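Local coordinates for lactate dehydrogenase (Eimeria maxima, PDB 6CT6), which probably catalyses the NADH-dependent reduction of pyruvate to lactate, at residues V81-G86 and K109-V114. Sequence-based numbering, arbitrary orientation.
With NAI (1,4-dihydronicotinamide adenine dinucleotide), chain D.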
ATOM      1  N   VAL B  81     -16.990  -2.201   8.952  1.00 27.50           N
ATOM      2  CA  VAL B  81     -15.893  -2.727   9.760  1.00 25.91           C
ATOM      3  C   VAL B  81     -15.225  -3.834   8.953  1.00 26.02           C
ATOM      4  O   VAL B  81     -15.898  -4.770   8.503  1.00 28.86           O
ATOM      5  CB  VAL B  81     -16.380  -3.261  11.119  1.00 25.29           C
ATOM      6  CG1 VAL B  81     -15.210  -3.803  11.937  1.00 29.86           C
ATOM      7  CG2 VAL B  81     -17.113  -2.178  11.908  1.00 27.92           C
ATOM      8  N   ILE B  82     -13.911  -3.726   8.765  1.00 24.83           N
ATOM      9  CA  ILE B  82     -13.123  -4.755   8.088  1.00 24.12           C
ATOM     10  C   ILE B  82     -12.105  -5.292   9.087  1.00 24.72           C
ATOM     11  O   ILE B  82     -11.284  -4.531   9.616  1.00 26.43           O
ATOM     12  CB  ILE B  82     -12.430  -4.222   6.823  1.00 20.30           C
ATOM     13  CG1 ILE B  82     -13.417  -3.433   5.951  1.00 25.96           C
ATOM     14  CG2 ILE B  82     -11.864  -5.384   6.023  1.00 24.51           C
ATOM     15  CD1 ILE B  82     -12.793  -2.793   4.712  1.00 28.90           C
ATOM     16  N   ILE B  83     -12.146  -6.602   9.332  1.00 27.51           N
ATOM     17  CA  ILE B  83     -11.421  -7.237  10.431  1.00 27.05           C
ATOM     18  C   ILE B  83     -10.215  -7.983   9.877  1.00 27.90           C
ATOM     19  O   ILE B  83     -10.364  -8.906   9.065  1.00 27.49           O
ATOM     20  CB  ILE B  83     -12.318  -8.201  11.224  1.00 27.42           C
ATOM     21  CG1 ILE B  83     -13.506  -7.464  11.839  1.00 25.23           C
ATOM     22  CG2 ILE B  83     -11.518  -8.898  12.330  1.00 25.86           C
ATOM     23  CD1 ILE B  83     -14.635  -8.387  12.267  1.00 27.51           C
ATOM     24  N   THR B  84      -9.025  -7.602  10.337  1.00 25.30           N
ATOM     25  CA  THR B  84      -7.816  -8.385  10.122  1.00 25.03           C
ATOM     26  C   THR B  84      -7.126  -8.734  11.438  1.00 26.20           C
ATOM     27  O   THR B  84      -5.973  -9.180  11.426  1.00 25.58           O
ATOM     28  CB  THR B  84      -6.850  -7.634   9.199  1.00 24.10           C
ATOM     29  OG1 THR B  84      -6.500  -6.372   9.776  1.00 27.36           O
ATOM     30  CG2 THR B  84      -7.464  -7.417   7.817  1.00 27.99           C
ATOM     31  N   ALA B  85      -7.806  -8.541  12.567  1.00 24.59           N
ATOM     32  CA  ALA B  85      -7.208  -8.776  13.874  1.00 28.58           C
ATOM     33  C   ALA B  85      -6.809 -10.236  14.049  1.00 31.18           C
ATOM     34  O   ALA B  85      -7.487 -11.148  13.570  1.00 27.92           O
ATOM     35  CB  ALA B  85      -8.190  -8.374  14.975  1.00 31.26           C
ATOM     36  N   GLY B  86      -5.707 -10.453  14.752  1.00 32.11           N
ATOM     37  CA  GLY B  86      -5.269 -11.794  15.081  1.00 32.83           C
ATOM     38  C   GLY B  86      -3.795 -11.841  15.397  1.00 38.17           C
ATOM     39  O   GLY B  86      -3.021 -10.940  15.064  1.00 33.85           O
ATOM     40  N   LYS B 109     -10.759 -16.494  19.992  1.00 30.92           N
ATOM     41  CA  LYS B 109     -11.082 -15.653  21.141  1.00 33.08           C
ATOM     42  C   LYS B 109     -10.985 -14.175  20.786  1.00 30.46           C
ATOM     43  O   LYS B 109     -11.766 -13.359  21.289  1.00 31.59           O
ATOM     44  CB  LYS B 109     -10.167 -15.987  22.322  1.00 36.95           C
ATOM     45  CG  LYS B 109     -10.381 -17.385  22.882  1.00 46.02           C
ATOM     46  CD  LYS B 109      -9.885 -17.509  24.315  1.00 58.11           C
ATOM     47  CE  LYS B 109     -10.068 -18.927  24.835  1.00 69.94           C
ATOM     48  NZ  LYS B 109     -11.491 -19.372  24.813  1.00 69.99           N
ATOM     49  N   ILE B 110     -10.035 -13.809  19.923  1.00 32.06           N
ATOM     50  CA  ILE B 110      -9.948 -12.426  19.460  1.00 33.14           C
ATOM     51  C   ILE B 110     -11.195 -12.058  18.665  1.00 29.39           C
ATOM     52  O   ILE B 110     -11.759 -10.971  18.835  1.00 29.66           O
ATOM     53  CB  ILE B 110      -8.662 -12.222  18.635  1.00 28.91           C
ATOM     54  CG1 ILE B 110      -7.438 -12.330  19.545  1.00 32.39           C
ATOM     55  CG2 ILE B 110      -8.680 -10.869  17.920  1.00 33.80           C
ATOM     56  CD1 ILE B 110      -6.114 -12.398  18.807  1.00 35.02           C
ATOM     57  N   MET B 111     -11.646 -12.959  17.789  1.00 29.93           N
ATOM     58  CA  MET B 111     -12.854 -12.697  17.012  1.00 31.75           C
ATOM     59  C   MET B 111     -14.053 -12.423  17.910  1.00 36.68           C
ATOM     60  O   MET B 111     -14.938 -11.645  17.540  1.00 34.69           O
ATOM     61  CB  MET B 111     -13.156 -13.882  16.093  1.00 32.11           C
ATOM     62  CG  MET B 111     -12.155 -14.085  14.966  1.00 34.34           C
ATOM     63  SD  MET B 111     -12.012 -12.684  13.831  1.00 33.47           S
ATOM     64  CE  MET B 111     -10.642 -11.774  14.544  1.00 37.19           C
ATOM     65  N   ARG B 112     -14.100 -13.045  19.091  1.00 31.92           N
ATOM     66  CA  ARG B 112     -15.250 -12.876  19.968  1.00 33.86           C
ATOM     67  C   ARG B 112     -15.179 -11.573  20.757  1.00 33.41           C
ATOM     68  O   ARG B 112     -16.223 -10.977  21.043  1.00 33.04           O
ATOM     69  CB  ARG B 112     -15.369 -14.087  20.894  1.00 33.87           C
ATOM     70  CG  ARG B 112     -15.814 -15.341  20.143  1.00 35.85           C
ATOM     71  CD  ARG B 112     -15.717 -16.607  20.971  1.00 40.18           C
ATOM     72  NE  ARG B 112     -16.191 -17.770  20.219  1.00 34.37           N
ATOM     73  CZ  ARG B 112     -15.853 -19.030  20.482  1.00 40.19           C
ATOM     74  NH1 ARG B 112     -15.022 -19.309  21.479  1.00 40.50           N
ATOM     75  NH2 ARG B 112     -16.338 -20.015  19.739  1.00 38.71           N
ATOM     76  N   GLU B 113     -13.975 -11.107  21.103  1.00 33.47           N
ATOM     77  CA  GLU B 113     -13.837  -9.756  21.638  1.00 32.89           C
ATOM     78  C   GLU B 113     -14.257  -8.721  20.596  1.00 32.34           C
ATOM     79  O   GLU B 113     -14.969  -7.761  20.908  1.00 30.00           O
ATOM     80  CB  GLU B 113     -12.395  -9.503  22.087  1.00 32.57           C
ATOM     81  CG  GLU B 113     -11.831 -10.512  23.089  1.00 38.96           C
ATOM     82  CD  GLU B 113     -12.530 -10.471  24.436  1.00 42.94           C
ATOM     83  OE1 GLU B 113     -13.058  -9.403  24.808  1.00 40.30           O
ATOM     84  OE2 GLU B 113     -12.546 -11.512  25.125  1.00 50.43           O
ATOM     85  N   VAL B 114     -13.815  -8.899  19.347  1.00 32.42           N
ATOM     86  CA  VAL B 114     -14.175  -7.962  18.282  1.00 33.23           C
ATOM     87  C   VAL B 114     -15.685  -7.951  18.076  1.00 29.29           C
ATOM     88  O   VAL B 114     -16.314  -6.888  18.004  1.00 31.80           O
ATOM     89  CB  VAL B 114     -13.425  -8.311  16.981  1.00 28.03           C
ATOM     90  CG1 VAL B 114     -13.982  -7.528  15.790  1.00 28.75           C
ATOM     91  CG2 VAL B 114     -11.941  -8.026  17.136  1.00 31.42           C
TER
HETATM   92  PA  NAI D 401      -0.699  -8.750  10.615  1.00 35.50           P
HETATM   93  O1A NAI D 401      -0.078  -9.546  11.740  1.00 34.73           O
HETATM   94  O2A NAI D 401       0.170  -7.850   9.768  1.00 28.53           O
HETATM   95  O5B NAI D 401      -1.867  -7.852  11.257  1.00 30.36           O
HETATM   96  C5B NAI D 401      -2.718  -8.376  12.274  1.00 34.87           C
HETATM   97  C4B NAI D 401      -2.942  -7.279  13.299  1.00 34.25           C
HETATM   98  O4B NAI D 401      -4.025  -7.589  14.179  1.00 33.56           O
HETATM   99  C3B NAI D 401      -1.715  -7.061  14.181  1.00 36.27           C
HETATM  100  O3B NAI D 401      -1.230  -5.729  13.999  1.00 32.50           O
HETATM  101  C2B NAI D 401      -2.210  -7.282  15.598  1.00 35.73           C
HETATM  102  O2B NAI D 401      -1.604  -6.400  16.544  1.00 33.01           O
HETATM  103  C1B NAI D 401      -3.691  -6.998  15.430  1.00 35.94           C
HETATM  104  N9A NAI D 401      -4.560  -7.491  16.520  1.00 36.71           N
HETATM  105  C8A NAI D 401      -4.396  -8.548  17.343  1.00 34.17           C
HETATM  106  N7A NAI D 401      -5.443  -8.630  18.209  1.00 33.74           N
HETATM  107  C5A NAI D 401      -6.280  -7.611  17.941  1.00 33.76           C
HETATM  108  C6A NAI D 401      -7.564  -7.097  18.457  1.00 35.39           C
HETATM  109  N6A NAI D 401      -8.199  -7.707  19.479  1.00 35.70           N
HETATM  110  N1A NAI D 401      -8.088  -5.994  17.873  1.00 38.38           N
HETATM  111  C2A NAI D 401      -7.478  -5.366  16.849  1.00 34.30           C
HETATM  112  N3A NAI D 401      -6.312  -5.780  16.336  1.00 33.84           N
HETATM  113  C4A NAI D 401      -5.685  -6.869  16.830  1.00 35.43           C
HETATM  114  O3  NAI D 401      -1.501  -9.776   9.656  1.00 32.56           O
HETATM  115  PN  NAI D 401      -2.043  -9.443   8.169  1.00 31.39           P
HETATM  116  O1N NAI D 401      -0.945  -9.744   7.177  1.00 31.63           O
HETATM  117  O2N NAI D 401      -2.702  -8.084   8.177  1.00 33.65           O
HETATM  118  O5D NAI D 401      -3.174 -10.579   8.006  1.00 32.65           O
HETATM  119  C5D NAI D 401      -4.310 -10.552   8.862  1.00 35.02           C
HETATM  120  C4D NAI D 401      -5.183 -11.787   8.687  1.00 38.08           C
HETATM  121  O4D NAI D 401      -5.673 -11.890   7.343  1.00 37.92           O
HETATM  122  C3D NAI D 401      -4.405 -13.062   8.969  1.00 36.94           C
HETATM  123  O3D NAI D 401      -5.218 -13.933   9.759  1.00 33.88           O
HETATM  124  C2D NAI D 401      -4.162 -13.652   7.599  1.00 38.77           C
HETATM  125  O2D NAI D 401      -3.990 -15.070   7.618  1.00 37.63           O
HETATM  126  C1D NAI D 401      -5.436 -13.225   6.890  1.00 37.49           C
HETATM  127  N1N NAI D 401      -5.429 -13.303   5.424  1.00 36.61           N
HETATM  128  C2N NAI D 401      -6.598 -13.634   4.873  1.00 39.26           C
HETATM  129  C3N NAI D 401      -6.774 -13.739   3.511  1.00 37.79           C
HETATM  130  C7N NAI D 401      -8.135 -14.129   3.015  1.00 37.65           C
HETATM  131  O7N NAI D 401      -9.080 -14.085   3.788  1.00 31.70           O
HETATM  132  N7N NAI D 401      -8.289 -14.528   1.760  1.00 38.33           N
HETATM  133  C4N NAI D 401      -5.638 -13.474   2.558  1.00 36.67           C
HETATM  134  C5N NAI D 401      -4.413 -13.122   3.272  1.00 42.02           C
HETATM  135  C6N NAI D 401      -4.358 -13.042   4.664  1.00 39.71           C
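In the Rossmann fold that binds NADH, strand 80-83 ends in the loop T84-G86, which touches both the cofactor and helix 104-121. The helix packs one apolar face, I110, M111 and V114, against strand end and loop, and no hydrogen bond crosses between the two segments. I83, the last strand residue, points toward the helix; its CD1 meets V114 CG1 tip to tip at 3.7 Å, while its CG2 lies 3.7 Å from M111 CE. Branched side chains suit this buried seam, since each splits at CB into two branches that can meet different neighbours. M111 starts off beside the contact, but bends at chi2 and chi3 (94°), which brings CE back over the loop, 3.4 Å from A85 O. That carbonyl is hydrogen-bonded by T131 OG1. A85 is small enough to sit under the adenine, its CB 3.5 Å from NAI C4A, and the same methyl touches I110 CG2 at 3.9 Å. G86 has phi/psi of 158°/161°, where a CB would collide with the preceding carbonyl O, so glycine fits the turn; its N-H makes a weak hydrogen bond to NAI O4B of the adenine ribose. I110 borders the adenine: CD1 lies against G86 CA (3.9 Å), and CG2, anti to its own backbone N, lies 3.6 Å from NAI N6A.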